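Local coordinates for protein anthranilate-CoA ligase (Stigmatella aurantiaca, PDB 4WV3) that is a CoA ligase of the ANL superfamily, with an AMP-binding enzyme domain followed by a small C-terminal domain, at residues A[417-430]-A[442-456]. Numbering follows the deposited sequence.
Sequences LKVGGIWVSPVEVE and CAVIGCPDQSRLIKP
L417 fills a hollow floored by G446 and walled by P456. Its CB stands 4.1 Å from G446 CA, where the lack of a side chain lets the two backbones close in, and its CD1 reaches P456 CG at 3.9 Å, the pair crossing at about a right angle. A chi1 of 38°, which sets CG between the backbone N and carbonyl carbon, turns both methyl groups onto strand 442-448 and P456. Beside it V419 sets CG2 against strand 454-456, 3.4 Å from I454 O and 3.9 Å from P456 CD, so the P456 ring is touched by both residues. Farther along, V444 is the bump: its CG2 meets V429 CG1 at 3.6 Å and E430 CG, while P426 sets its CB against V444 O. E430 runs past V444 in the opposite direction, extended beyond CG, and its OE2 accepts from V444 N at 2.7 Å, on the anti side and 21° out of the carboxylate plane. R509 pairs with its OE1, so both carboxylate oxygens are engaged. Helix 509-520 packs on I445, whose CB points away from 417-430. Hairpin 417-424 and helix 426-433 thus cover one face of the three-stranded sheet in the small C-terminal region characteristic of ANL enzymes.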
loop_
_atom_site.group_PDB
_atom_site.type_symbol
_atom_site.label_atom_id
_atom_site.label_comp_id
_atom_site.label_asym_id
_atom_site.label_seq_id
_atom_site.Cartn_x
_atom_site.Cartn_y
_atom_site.Cartn_z
ATOM N N LEU A 417 16.981 -15.162 6.374
ATOM C CA LEU A 417 18.374 -15.380 6.742
ATOM C C LEU A 417 18.657 -16.857 7.004
ATOM O O LEU A 417 17.821 -17.571 7.557
ATOM C CB LEU A 417 18.779 -14.517 7.946
ATOM C CG LEU A 417 17.790 -14.276 9.090
ATOM C CD1 LEU A 417 18.544 -14.058 10.390
ATOM C CD2 LEU A 417 16.905 -13.073 8.798
ATOM N N LYS A 418 19.836 -17.306 6.589
ATOM C CA LYS A 418 20.229 -18.700 6.747
ATOM C C LYS A 418 21.251 -18.855 7.868
ATOM O O LYS A 418 22.398 -18.428 7.737
ATOM C CB LYS A 418 20.803 -19.245 5.436
ATOM C CG LYS A 418 21.314 -20.674 5.528
ATOM C CD LYS A 418 22.073 -21.078 4.272
ATOM C CE LYS A 418 21.154 -21.170 3.066
ATOM N NZ LYS A 418 20.143 -22.253 3.219
ATOM N N VAL A 419 20.829 -19.467 8.969
ATOM C CA VAL A 419 21.713 -19.675 10.109
ATOM C C VAL A 419 21.982 -21.159 10.338
ATOM O O VAL A 419 21.118 -21.891 10.818
ATOM C CB VAL A 419 21.133 -19.054 11.392
ATOM C CG1 VAL A 419 22.085 -19.263 12.560
ATOM C CG2 VAL A 419 20.856 -17.574 11.183
ATOM N N GLY A 420 23.189 -21.596 9.989
ATOM C CA GLY A 420 23.576 -22.986 10.153
ATOM C C GLY A 420 22.859 -23.906 9.184
ATOM O O GLY A 420 22.559 -25.055 9.510
ATOM N N GLY A 421 22.580 -23.396 7.990
ATOM C CA GLY A 421 21.895 -24.170 6.969
ATOM C C GLY A 421 20.386 -24.056 7.061
ATOM O O GLY A 421 19.680 -24.241 6.070
ATOM N N ILE A 422 19.892 -23.748 8.256
ATOM C CA ILE A 422 18.458 -23.630 8.490
ATOM C C ILE A 422 17.977 -22.209 8.218
ATOM O O ILE A 422 18.608 -21.241 8.643
ATOM C CB ILE A 422 18.096 -24.004 9.938
ATOM C CG1 ILE A 422 18.940 -25.189 10.412
ATOM C CG2 ILE A 422 16.610 -24.306 10.055
ATOM C CD1 ILE A 422 18.742 -25.532 11.872
ATOM N N TRP A 423 16.858 -22.087 7.513
ATOM C CA TRP A 423 16.298 -20.777 7.198
ATOM C C TRP A 423 15.629 -20.139 8.409
ATOM O O TRP A 423 14.826 -20.771 9.097
ATOM C CB TRP A 423 15.305 -20.872 6.035
ATOM C CG TRP A 423 15.963 -21.082 4.706
ATOM C CD1 TRP A 423 15.915 -22.207 3.935
ATOM C CD2 TRP A 423 16.777 -20.142 3.994
ATOM N NE1 TRP A 423 16.645 -22.024 2.784
ATOM C CE2 TRP A 423 17.185 -20.765 2.797
ATOM C CE3 TRP A 423 17.199 -18.834 4.251
ATOM C CZ2 TRP A 423 17.993 -20.123 1.860
ATOM C CZ3 TRP A 423 18.001 -18.199 3.321
ATOM C CH2 TRP A 423 18.390 -18.844 2.139
ATOM N N VAL A 424 15.967 -18.879 8.666
ATOM C CA VAL A 424 15.392 -18.143 9.782
ATOM C C VAL A 424 14.469 -17.037 9.286
ATOM O O VAL A 424 14.884 -16.156 8.533
ATOM C CB VAL A 424 16.484 -17.534 10.681
ATOM C CG1 VAL A 424 15.864 -16.625 11.732
ATOM C CG2 VAL A 424 17.305 -18.634 11.334
ATOM N N SER A 425 13.210 -17.099 9.708
ATOM C CA SER A 425 12.225 -16.092 9.339
ATOM C C SER A 425 12.367 -14.850 10.206
ATOM O O SER A 425 12.279 -14.931 11.431
ATOM C CB SER A 425 10.812 -16.660 9.479
ATOM O OG SER A 425 9.838 -15.634 9.379
ATOM N N PRO A 426 12.597 -13.691 9.572
ATOM C CA PRO A 426 12.664 -12.428 10.313
ATOM C C PRO A 426 11.307 -12.064 10.906
ATOM O O PRO A 426 11.250 -11.511 12.003
ATOM C CB PRO A 426 13.073 -11.412 9.242
ATOM C CG PRO A 426 12.653 -12.028 7.951
ATOM C CD PRO A 426 12.839 -13.502 8.132
ATOM N N VAL A 427 10.232 -12.382 10.188
ATOM C CA VAL A 427 8.880 -12.076 10.645
ATOM C C VAL A 427 8.572 -12.746 11.980
ATOM O O VAL A 427 8.033 -12.115 12.890
ATOM C CB VAL A 427 7.821 -12.497 9.607
ATOM C CG1 VAL A 427 6.417 -12.254 10.143
ATOM C CG2 VAL A 427 8.031 -11.749 8.305
ATOM N N GLU A 428 8.922 -14.024 12.095
ATOM C CA GLU A 428 8.691 -14.771 13.327
ATOM C C GLU A 428 9.478 -14.185 14.496
ATOM O O GLU A 428 8.947 -14.036 15.597
ATOM C CB GLU A 428 9.061 -16.242 13.149
ATOM C CG GLU A 428 8.900 -17.061 14.419
ATOM C CD GLU A 428 9.426 -18.472 14.277
ATOM O OE1 GLU A 428 9.807 -18.858 13.152
ATOM O OE2 GLU A 428 9.465 -19.195 15.293
ATOM N N VAL A 429 10.742 -13.860 14.251
ATOM C CA VAL A 429 11.598 -13.301 15.290
ATOM C C VAL A 429 11.113 -11.914 15.709
ATOM O O VAL A 429 11.035 -11.608 16.899
ATOM C CB VAL A 429 13.073 -13.241 14.845
ATOM C CG1 VAL A 429 13.946 -12.695 15.965
ATOM C CG2 VAL A 429 13.553 -14.621 14.426
ATOM N N GLU A 430 10.775 -11.085 14.725
ATOM C CA GLU A 430 10.254 -9.747 14.991
ATOM C C GLU A 430 8.921 -9.806 15.732
ATOM O O GLU A 430 8.645 -8.970 16.595
ATOM C CB GLU A 430 10.096 -8.959 13.688
ATOM C CG GLU A 430 11.411 -8.568 13.031
ATOM C CD GLU A 430 11.230 -8.083 11.604
ATOM O OE1 GLU A 430 10.075 -7.828 11.201
ATOM O OE2 GLU A 430 12.242 -7.963 10.880
ATOM N N CYS A 442 10.349 -3.409 15.541
ATOM C CA CYS A 442 11.718 -3.876 15.348
ATOM C C CYS A 442 11.955 -4.481 13.968
ATOM O O CYS A 442 11.036 -4.601 13.158
ATOM C CB CYS A 442 12.091 -4.895 16.427
ATOM S SG CYS A 442 11.165 -6.442 16.339
ATOM N N ALA A 443 13.204 -4.862 13.716
ATOM C CA ALA A 443 13.591 -5.466 12.447
ATOM C C ALA A 443 14.759 -6.425 12.653
ATOM O O ALA A 443 15.689 -6.132 13.405
ATOM C CB ALA A 443 13.957 -4.390 11.438
ATOM N N VAL A 444 14.707 -7.571 11.980
ATOM C CA VAL A 444 15.741 -8.589 12.121
ATOM C C VAL A 444 16.387 -8.926 10.782
ATOM O O VAL A 444 15.705 -9.289 9.825
ATOM C CB VAL A 444 15.180 -9.876 12.759
ATOM C CG1 VAL A 444 16.202 -11.000 12.691
ATOM C CG2 VAL A 444 14.761 -9.613 14.197
ATOM N N ILE A 445 17.710 -8.800 10.722
ATOM C CA ILE A 445 18.457 -9.101 9.509
ATOM C C ILE A 445 19.555 -10.119 9.793
ATOM O O ILE A 445 19.815 -10.459 10.948
ATOM C CB ILE A 445 19.121 -7.840 8.932
ATOM C CG1 ILE A 445 20.239 -7.366 9.863
ATOM C CG2 ILE A 445 18.090 -6.741 8.710
ATOM C CD1 ILE A 445 21.001 -6.179 9.344
ATOM N N GLY A 446 20.197 -10.599 8.734
ATOM C CA GLY A 446 21.332 -11.493 8.868
ATOM C C GLY A 446 22.632 -10.713 8.882
ATOM O O GLY A 446 22.795 -9.755 8.126
ATOM N N CYS A 447 23.560 -11.121 9.742
ATOM C CA CYS A 447 24.819 -10.403 9.901
ATOM C C CYS A 447 25.959 -11.343 10.299
ATOM O O CYS A 447 25.808 -12.152 11.214
ATOM C CB CYS A 447 24.659 -9.289 10.941
ATOM S SG CYS A 447 26.092 -8.199 11.119
ATOM N N PRO A 448 27.104 -11.236 9.604
ATOM C CA PRO A 448 28.297 -12.053 9.867
ATOM C C PRO A 448 28.877 -11.808 11.259
ATOM O O PRO A 448 28.984 -10.659 11.686
ATOM C CB PRO A 448 29.284 -11.588 8.789
ATOM C CG PRO A 448 28.806 -10.231 8.392
ATOM C CD PRO A 448 27.317 -10.299 8.489
ATOM N N ASP A 449 29.306 -12.881 11.891
ATOM C CA ASP A 449 29.734 -12.884 13.268
ATOM C C ASP A 449 31.213 -12.879 13.545
ATOM O O ASP A 449 31.673 -13.350 14.559
ATOM C CB ASP A 449 29.044 -13.986 14.056
ATOM C CG ASP A 449 29.622 -15.327 13.846
ATOM O OD1 ASP A 449 30.180 -15.604 12.804
ATOM O OD2 ASP A 449 29.452 -16.138 14.734
ATOM N N GLN A 450 31.952 -12.278 12.661
ATOM C CA GLN A 450 33.413 -12.186 12.774
ATOM C C GLN A 450 34.036 -13.575 12.580
ATOM O O GLN A 450 35.255 -13.733 12.653
ATOM C CB GLN A 450 33.908 -11.686 14.140
ATOM C CG GLN A 450 34.901 -10.539 14.052
ATOM C CD GLN A 450 34.906 -9.669 15.296
ATOM O OE1 GLN A 450 34.175 -9.926 16.253
ATOM N NE2 GLN A 450 35.728 -8.626 15.282
ATOM N N SER A 451 33.190 -14.571 12.341
ATOM C CA SER A 451 33.635 -15.865 11.847
ATOM C C SER A 451 32.904 -15.936 10.514
ATOM O O SER A 451 32.980 -16.933 9.794
ATOM C CB SER A 451 33.223 -17.032 12.742
ATOM O OG SER A 451 33.863 -16.959 14.003
ATOM N N ARG A 452 32.188 -14.855 10.214
ATOM C CA ARG A 452 31.425 -14.704 8.976
ATOM C C ARG A 452 30.309 -15.738 8.824
ATOM O O ARG A 452 29.927 -16.106 7.712
ATOM C CB ARG A 452 32.354 -14.671 7.759
ATOM C CG ARG A 452 33.320 -13.497 7.799
ATOM C CD ARG A 452 34.331 -13.531 6.669
ATOM N NE ARG A 452 35.309 -12.456 6.805
ATOM C CZ ARG A 452 36.347 -12.278 5.994
ATOM N NH1 ARG A 452 36.548 -13.107 4.980
ATOM N NH2 ARG A 452 37.185 -11.270 6.199
ATOM N N LEU A 453 29.795 -16.196 9.960
ATOM C CA LEU A 453 28.592 -17.017 9.995
ATOM C C LEU A 453 27.409 -16.100 10.263
ATOM O O LEU A 453 27.370 -15.414 11.286
ATOM C CB LEU A 453 28.696 -18.074 11.097
ATOM C CG LEU A 453 29.161 -19.477 10.703
ATOM C CD1 LEU A 453 30.295 -19.421 9.692
ATOM C CD2 LEU A 453 29.586 -20.252 11.941
ATOM N N ILE A 454 26.454 -16.075 9.338
ATOM C CA ILE A 454 25.311 -15.171 9.453
ATOM C C ILE A 454 24.482 -15.480 10.698
ATOM O O ILE A 454 24.070 -16.621 10.924
ATOM C CB ILE A 454 24.430 -15.172 8.177
ATOM C CG1 ILE A 454 24.900 -14.091 7.197
ATOM C CG2 ILE A 454 22.970 -14.916 8.520
ATOM C CD1 ILE A 454 26.327 -14.251 6.714
ATOM N N LYS A 455 24.277 -14.450 11.512
ATOM C CA LYS A 455 23.510 -14.561 12.745
ATOM C C LYS A 455 22.469 -13.450 12.787
ATOM O O LYS A 455 22.684 -12.375 12.226
ATOM C CB LYS A 455 24.434 -14.455 13.958
ATOM C CG LYS A 455 25.503 -15.532 14.024
ATOM C CD LYS A 455 24.885 -16.909 14.181
ATOM C CE LYS A 455 25.948 -17.994 14.139
ATOM N NZ LYS A 455 26.968 -17.815 15.208
ATOM N N PRO A 456 21.330 -13.706 13.448
ATOM C CA PRO A 456 20.264 -12.704 13.533
ATOM C C PRO A 456 20.673 -11.485 14.355
ATOM O O PRO A 456 21.194 -11.631 15.460
ATOM C CB PRO A 456 19.133 -13.454 14.246
ATOM C CG PRO A 456 19.436 -14.901 14.046
ATOM C CD PRO A 456 20.928 -14.991 14.044
#